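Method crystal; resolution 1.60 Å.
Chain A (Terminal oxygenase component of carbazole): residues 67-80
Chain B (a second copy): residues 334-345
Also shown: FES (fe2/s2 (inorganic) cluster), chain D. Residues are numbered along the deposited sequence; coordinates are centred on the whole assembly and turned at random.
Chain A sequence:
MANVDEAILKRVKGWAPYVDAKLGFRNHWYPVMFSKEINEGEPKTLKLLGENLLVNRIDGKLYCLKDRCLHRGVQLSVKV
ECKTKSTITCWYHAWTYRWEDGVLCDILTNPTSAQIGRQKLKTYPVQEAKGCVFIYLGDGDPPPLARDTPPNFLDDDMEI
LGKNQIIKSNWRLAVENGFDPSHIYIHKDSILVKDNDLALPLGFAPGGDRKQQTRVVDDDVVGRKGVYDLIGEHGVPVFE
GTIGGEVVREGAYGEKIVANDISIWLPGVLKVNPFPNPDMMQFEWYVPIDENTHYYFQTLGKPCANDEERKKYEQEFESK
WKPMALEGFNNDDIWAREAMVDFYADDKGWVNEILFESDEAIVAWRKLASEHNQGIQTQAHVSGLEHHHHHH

Chain A (67-80) DRCLHRGVQLSVKV
Chain B 334-345: IWAREAMVDFYA

A cluster-binding loop of chain A packs against one side of a helix in a second copy of the protein, in a contact built from a glycine CA seated over the face of a phenylalanine ring, one arginine–tyrosine hydrogen-bonded pair, a small apolar patch and three bridging waters.

The two stretches bury 589 Å², both sides summed, with R72(A) (87 Å²) and F343(B) (86 Å²) contributing most. R72(A), V74(A), M340(B) and Y344(B) are buried, whereas V78(A) and D342(B) stay exposed.

The loop also carries two ligands of the Fe2S2 cluster: C69(A) SG binds FE1 at 2.4 Å and H71(A) ND1 binds FE2 at 2.1 Å, both with chi1 t. C69(A) N donates to V74(A) O at 2.8 Å, closing the turn between them. Phi/psi runs -113/10 at R72(A), 72/24 at G73(A), -75/155 at V74(A) and -71/124 at Q75(A). Residues 76-78 then form a short 3-10 segment, steadied by D67(A) (chi1 t), whose OD1 accepts from S77(A) N at 3.0 Å and whose OD2 accepts from S77(A) OG at 2.6 Å.

The partner, 334-345, is helical (phi/psi -61/-51 at I334(B), -66/-28 at F343(B)) with a kink: the N atoms of D342(B) and F343(B) have no bond to the preceding turn. In register, the CA of G73(A) lies 5.4 Å from the CA of F343(B), and the CA of V74(A) 5.4 Å from the CA of M340(B), so the loop advances as the helix runs back.

Toward the C-terminal end of the helical stretch, G73(A) CA sits 3.6 Å from the centroid of the F343(B) ring, 13° off its normal, in a CH-pi contact. Glycine suits this place twice over: its positive phi favours it, and an ideal CB would fall 2.1 Å from F343(B) CG. F343(B) (chi1 t, chi2 58°) points toward the loop; R68(A) CD also reaches within 3.9 Å of its CD1.

R72(A) leaves its backbone sideways, but three successive m rotamers bring its end nearer the helix. Its NE donates to Y344(B) OH at 2.9 Å, nearly straight at 163°, and its NH2 to the same OH at 3.2 Å. The hydroxyl lies at the guanidinium edge, where the N-H groups point, while M340(B) SD covers one face, 3.9 Å from R72(A) NH2. Y344(B) has chi1 m; M340(B) follows m, t, m.

V74(A) (chi1 m) places CG1 3.8 Å from M340(B) CG. A339(B), whose CB points toward the loop, offers its methyl group to both valines, 4.0 Å from V74(A) CG1 and 4.3 Å from V78(A) CG2. V78(A) (chi1 t) extends the patch, its CG1 3.4 Å from CZ3 of W335(B) (chi1 p, chi2 -106°). K79(A) CD lies 4.1 Å from W335(B) CH2.

Water 1 donates to G73(A) O (3.0 Å) and A339(B) O (2.8 Å) and accepts from F343(B) N (2.9 Å), serving the kinked backbone. Water 2 accepts from Q75(A) N at 2.9 Å and donates to A339(B) O at 2.7 Å. Water 3 donates to OE1 of Q75(A) (m, t) at 2.8 Å and OD2 of D342(B) (m) at 2.7 Å, joining two acceptors.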

# COMPACT_ATOMS: atom_id res chain seq x y z
N ASP A 67 23.82 -6.78 4.28
CA ASP A 67 23.62 -5.37 4.65
C ASP A 67 22.60 -5.27 5.77
O ASP A 67 21.49 -4.75 5.56
CB ASP A 67 23.22 -4.60 3.40
CG ASP A 67 23.14 -3.09 3.59
OD1 ASP A 67 23.71 -2.55 4.57
OD2 ASP A 67 22.57 -2.44 2.67
N ARG A 68 22.92 -5.82 6.93
CA ARG A 68 21.98 -5.86 8.09
C ARG A 68 22.85 -6.06 9.32
O ARG A 68 23.38 -7.19 9.50
CB ARG A 68 20.91 -6.93 7.99
CG ARG A 68 19.88 -6.82 9.11
CD ARG A 68 18.72 -7.78 9.04
NE ARG A 68 19.29 -9.09 9.18
CZ ARG A 68 18.77 -10.22 8.72
NH1 ARG A 68 17.58 -10.24 8.16
NH2 ARG A 68 19.45 -11.33 8.82
N CYS A 69 23.08 -5.01 10.09
CA CYS A 69 23.89 -5.10 11.32
C CYS A 69 23.33 -6.19 12.26
O CYS A 69 22.11 -6.27 12.44
CB CYS A 69 23.99 -3.75 11.99
SG CYS A 69 25.19 -3.76 13.34
N LEU A 70 24.20 -6.96 12.90
CA LEU A 70 23.79 -7.98 13.91
C LEU A 70 23.13 -7.36 15.13
O LEU A 70 22.40 -8.04 15.84
CB LEU A 70 25.04 -8.74 14.36
CG LEU A 70 25.69 -9.61 13.32
CD1 LEU A 70 26.89 -10.35 13.93
CD2 LEU A 70 24.74 -10.56 12.63
N HIS A 71 23.44 -6.11 15.44
CA HIS A 71 23.04 -5.46 16.71
C HIS A 71 21.55 -5.07 16.65
O HIS A 71 20.70 -5.74 17.26
CB HIS A 71 24.01 -4.29 16.95
CG HIS A 71 23.71 -3.53 18.16
ND1 HIS A 71 23.88 -2.16 18.19
CD2 HIS A 71 23.26 -3.92 19.37
CE1 HIS A 71 23.57 -1.72 19.40
NE2 HIS A 71 23.18 -2.83 20.17
N ARG A 72 21.23 -3.98 15.94
CA ARG A 72 19.83 -3.46 15.86
C ARG A 72 19.27 -3.60 14.44
O ARG A 72 18.20 -3.04 14.15
CB ARG A 72 19.73 -2.03 16.40
CG ARG A 72 20.26 -1.87 17.83
CD ARG A 72 19.62 -2.71 18.92
NE ARG A 72 18.17 -2.51 18.94
CZ ARG A 72 17.53 -1.54 19.55
NH1 ARG A 72 18.19 -0.68 20.31
NH2 ARG A 72 16.22 -1.48 19.45
N GLY A 73 19.94 -4.30 13.54
CA GLY A 73 19.38 -4.68 12.24
C GLY A 73 19.23 -3.56 11.25
O GLY A 73 18.43 -3.68 10.32
N VAL A 74 20.00 -2.51 11.42
CA VAL A 74 20.03 -1.42 10.42
C VAL A 74 20.81 -1.85 9.18
O VAL A 74 21.71 -2.67 9.25
CB VAL A 74 20.58 -0.12 11.00
CG1 VAL A 74 19.78 0.38 12.20
CG2 VAL A 74 22.08 -0.22 11.32
N GLN A 75 20.52 -1.26 8.04
CA GLN A 75 21.43 -1.36 6.86
C GLN A 75 22.68 -0.51 7.16
O GLN A 75 22.59 0.70 7.41
CB GLN A 75 20.71 -0.91 5.61
CG GLN A 75 19.81 -2.02 5.07
CD GLN A 75 19.05 -1.57 3.83
OE1 GLN A 75 17.87 -1.15 3.92
NE2 GLN A 75 19.70 -1.63 2.67
N LEU A 76 23.84 -1.13 7.09
CA LEU A 76 25.11 -0.39 7.21
C LEU A 76 25.18 0.63 6.07
O LEU A 76 25.82 1.68 6.26
CB LEU A 76 26.29 -1.37 7.18
CG LEU A 76 26.51 -2.11 8.49
CD1 LEU A 76 25.61 -3.29 8.49
CD2 LEU A 76 27.97 -2.48 8.62
N SER A 77 24.57 0.35 4.93
CA SER A 77 24.66 1.22 3.73
C SER A 77 23.97 2.56 3.92
O SER A 77 24.18 3.47 3.07
CB SER A 77 24.11 0.51 2.55
OG SER A 77 22.75 0.15 2.73
N VAL A 78 23.16 2.73 4.95
CA VAL A 78 22.54 4.06 5.24
C VAL A 78 23.64 5.11 5.42
O VAL A 78 23.47 6.26 4.97
CB VAL A 78 21.64 3.98 6.46
CG1 VAL A 78 21.21 5.37 6.91
CG2 VAL A 78 20.43 3.10 6.20
N LYS A 79 24.77 4.70 5.94
CA LYS A 79 25.94 5.58 6.08
C LYS A 79 27.18 4.71 6.16
O LYS A 79 27.50 4.17 7.21
CB LYS A 79 25.85 6.48 7.31
CG LYS A 79 27.03 7.44 7.45
CD LYS A 79 26.93 8.34 8.67
CE LYS A 79 28.06 9.35 8.80
NZ LYS A 79 29.38 8.74 9.12
N VAL A 80 27.81 4.51 5.02
CA VAL A 80 28.96 3.58 4.95
C VAL A 80 30.16 4.21 5.64
O VAL A 80 30.54 5.36 5.29
CB VAL A 80 29.28 3.23 3.49
CG1 VAL A 80 30.58 2.43 3.40
CG2 VAL A 80 28.13 2.49 2.83
N ILE B 334 16.83 11.26 14.13
CA ILE B 334 15.66 11.01 13.27
C ILE B 334 15.99 9.95 12.23
O ILE B 334 15.24 8.97 12.12
CB ILE B 334 15.15 12.29 12.62
CG1 ILE B 334 14.57 13.22 13.67
CG2 ILE B 334 14.12 11.96 11.56
CD1 ILE B 334 14.27 14.61 13.15
N TRP B 335 17.09 10.09 11.49
CA TRP B 335 17.33 9.08 10.45
C TRP B 335 17.75 7.76 11.11
O TRP B 335 17.45 6.71 10.53
CB TRP B 335 18.19 9.57 9.28
CG TRP B 335 19.56 9.95 9.61
CD1 TRP B 335 20.08 11.22 9.71
CD2 TRP B 335 20.66 9.03 9.66
NE1 TRP B 335 21.42 11.11 9.96
CE2 TRP B 335 21.79 9.78 9.99
CE3 TRP B 335 20.75 7.63 9.63
CZ2 TRP B 335 23.02 9.18 10.20
CZ3 TRP B 335 21.98 7.04 9.79
CH2 TRP B 335 23.10 7.81 10.09
N ALA B 336 18.40 7.77 12.27
CA ALA B 336 18.72 6.53 13.02
C ALA B 336 17.42 5.76 13.30
O ALA B 336 17.36 4.53 13.06
CB ALA B 336 19.48 6.78 14.29
N ARG B 337 16.40 6.43 13.84
CA ARG B 337 15.08 5.81 14.13
C ARG B 337 14.48 5.22 12.87
O ARG B 337 14.01 4.05 12.89
CB ARG B 337 14.11 6.88 14.65
CG ARG B 337 14.44 7.34 16.04
CD ARG B 337 13.50 8.51 16.32
NE ARG B 337 14.15 9.29 17.31
CZ ARG B 337 13.75 10.52 17.64
NH1 ARG B 337 12.59 10.97 17.19
NH2 ARG B 337 14.50 11.23 18.47
N GLU B 338 14.52 5.97 11.78
CA GLU B 338 13.95 5.52 10.49
C GLU B 338 14.68 4.24 10.04
O GLU B 338 14.07 3.36 9.46
CB GLU B 338 14.05 6.62 9.43
CG GLU B 338 13.10 7.79 9.70
CD GLU B 338 13.35 9.03 8.84
OE1 GLU B 338 14.43 9.16 8.30
OE2 GLU B 338 12.48 9.89 8.80
N ALA B 339 15.98 4.13 10.30
CA ALA B 339 16.82 3.02 9.83
C ALA B 339 16.51 1.75 10.62
O ALA B 339 16.89 0.70 10.14
CB ALA B 339 18.27 3.34 9.93
N MET B 340 15.89 1.85 11.80
CA MET B 340 15.54 0.64 12.62
C MET B 340 14.19 0.10 12.17
O MET B 340 13.81 -1.00 12.63
CB MET B 340 15.54 0.93 14.11
CG MET B 340 16.98 0.87 14.67
SD MET B 340 17.02 0.84 16.47
CE MET B 340 16.45 2.56 16.52
N VAL B 341 13.43 0.86 11.41
CA VAL B 341 12.01 0.47 11.13
C VAL B 341 11.94 -0.95 10.56
O VAL B 341 11.07 -1.73 11.01
CB VAL B 341 11.32 1.50 10.22
CG1 VAL B 341 10.01 0.97 9.62
CG2 VAL B 341 11.07 2.79 11.01
N ASP B 342 12.72 -1.25 9.52
CA ASP B 342 12.54 -2.49 8.75
C ASP B 342 12.73 -3.68 9.68
O ASP B 342 11.94 -4.64 9.60
CB ASP B 342 13.43 -2.54 7.52
CG ASP B 342 13.09 -1.50 6.46
OD1 ASP B 342 11.86 -1.14 6.28
OD2 ASP B 342 14.03 -1.01 5.80
N PHE B 343 13.77 -3.68 10.50
CA PHE B 343 14.07 -4.89 11.33
C PHE B 343 12.97 -5.15 12.36
O PHE B 343 12.79 -6.36 12.71
CB PHE B 343 15.39 -4.65 12.06
CG PHE B 343 16.00 -5.83 12.77
CD1 PHE B 343 16.30 -6.98 12.05
CD2 PHE B 343 16.41 -5.73 14.09
CE1 PHE B 343 16.98 -8.04 12.63
CE2 PHE B 343 17.13 -6.77 14.67
CZ PHE B 343 17.43 -7.91 13.93
N TYR B 344 12.27 -4.13 12.81
CA TYR B 344 11.23 -4.25 13.86
C TYR B 344 9.83 -4.31 13.24
O TYR B 344 8.90 -4.65 14.01
CB TYR B 344 11.43 -3.18 14.95
CG TYR B 344 12.67 -3.44 15.77
CD1 TYR B 344 12.66 -4.32 16.84
CD2 TYR B 344 13.88 -2.88 15.42
CE1 TYR B 344 13.81 -4.57 17.56
CE2 TYR B 344 15.04 -3.10 16.13
CZ TYR B 344 15.01 -4.00 17.18
OH TYR B 344 16.18 -4.25 17.86
N ALA B 345 9.68 -4.16 11.93
CA ALA B 345 8.35 -3.89 11.32
C ALA B 345 7.50 -5.14 11.37
O ALA B 345 6.28 -5.02 11.47
CB ALA B 345 8.49 -3.44 9.88
FE1 FES D . 24.97 -1.49 13.99
FE2 FES D . 24.31 -0.94 16.55
S1 FES D . 26.36 -1.14 15.68
S2 FES D . 22.91 -1.24 14.82
O HOH W 1 16.04 -1.94 9.92
O HOH W 2 18.13 0.30 7.75
O HOH W 3 16.57 -1.59 6.31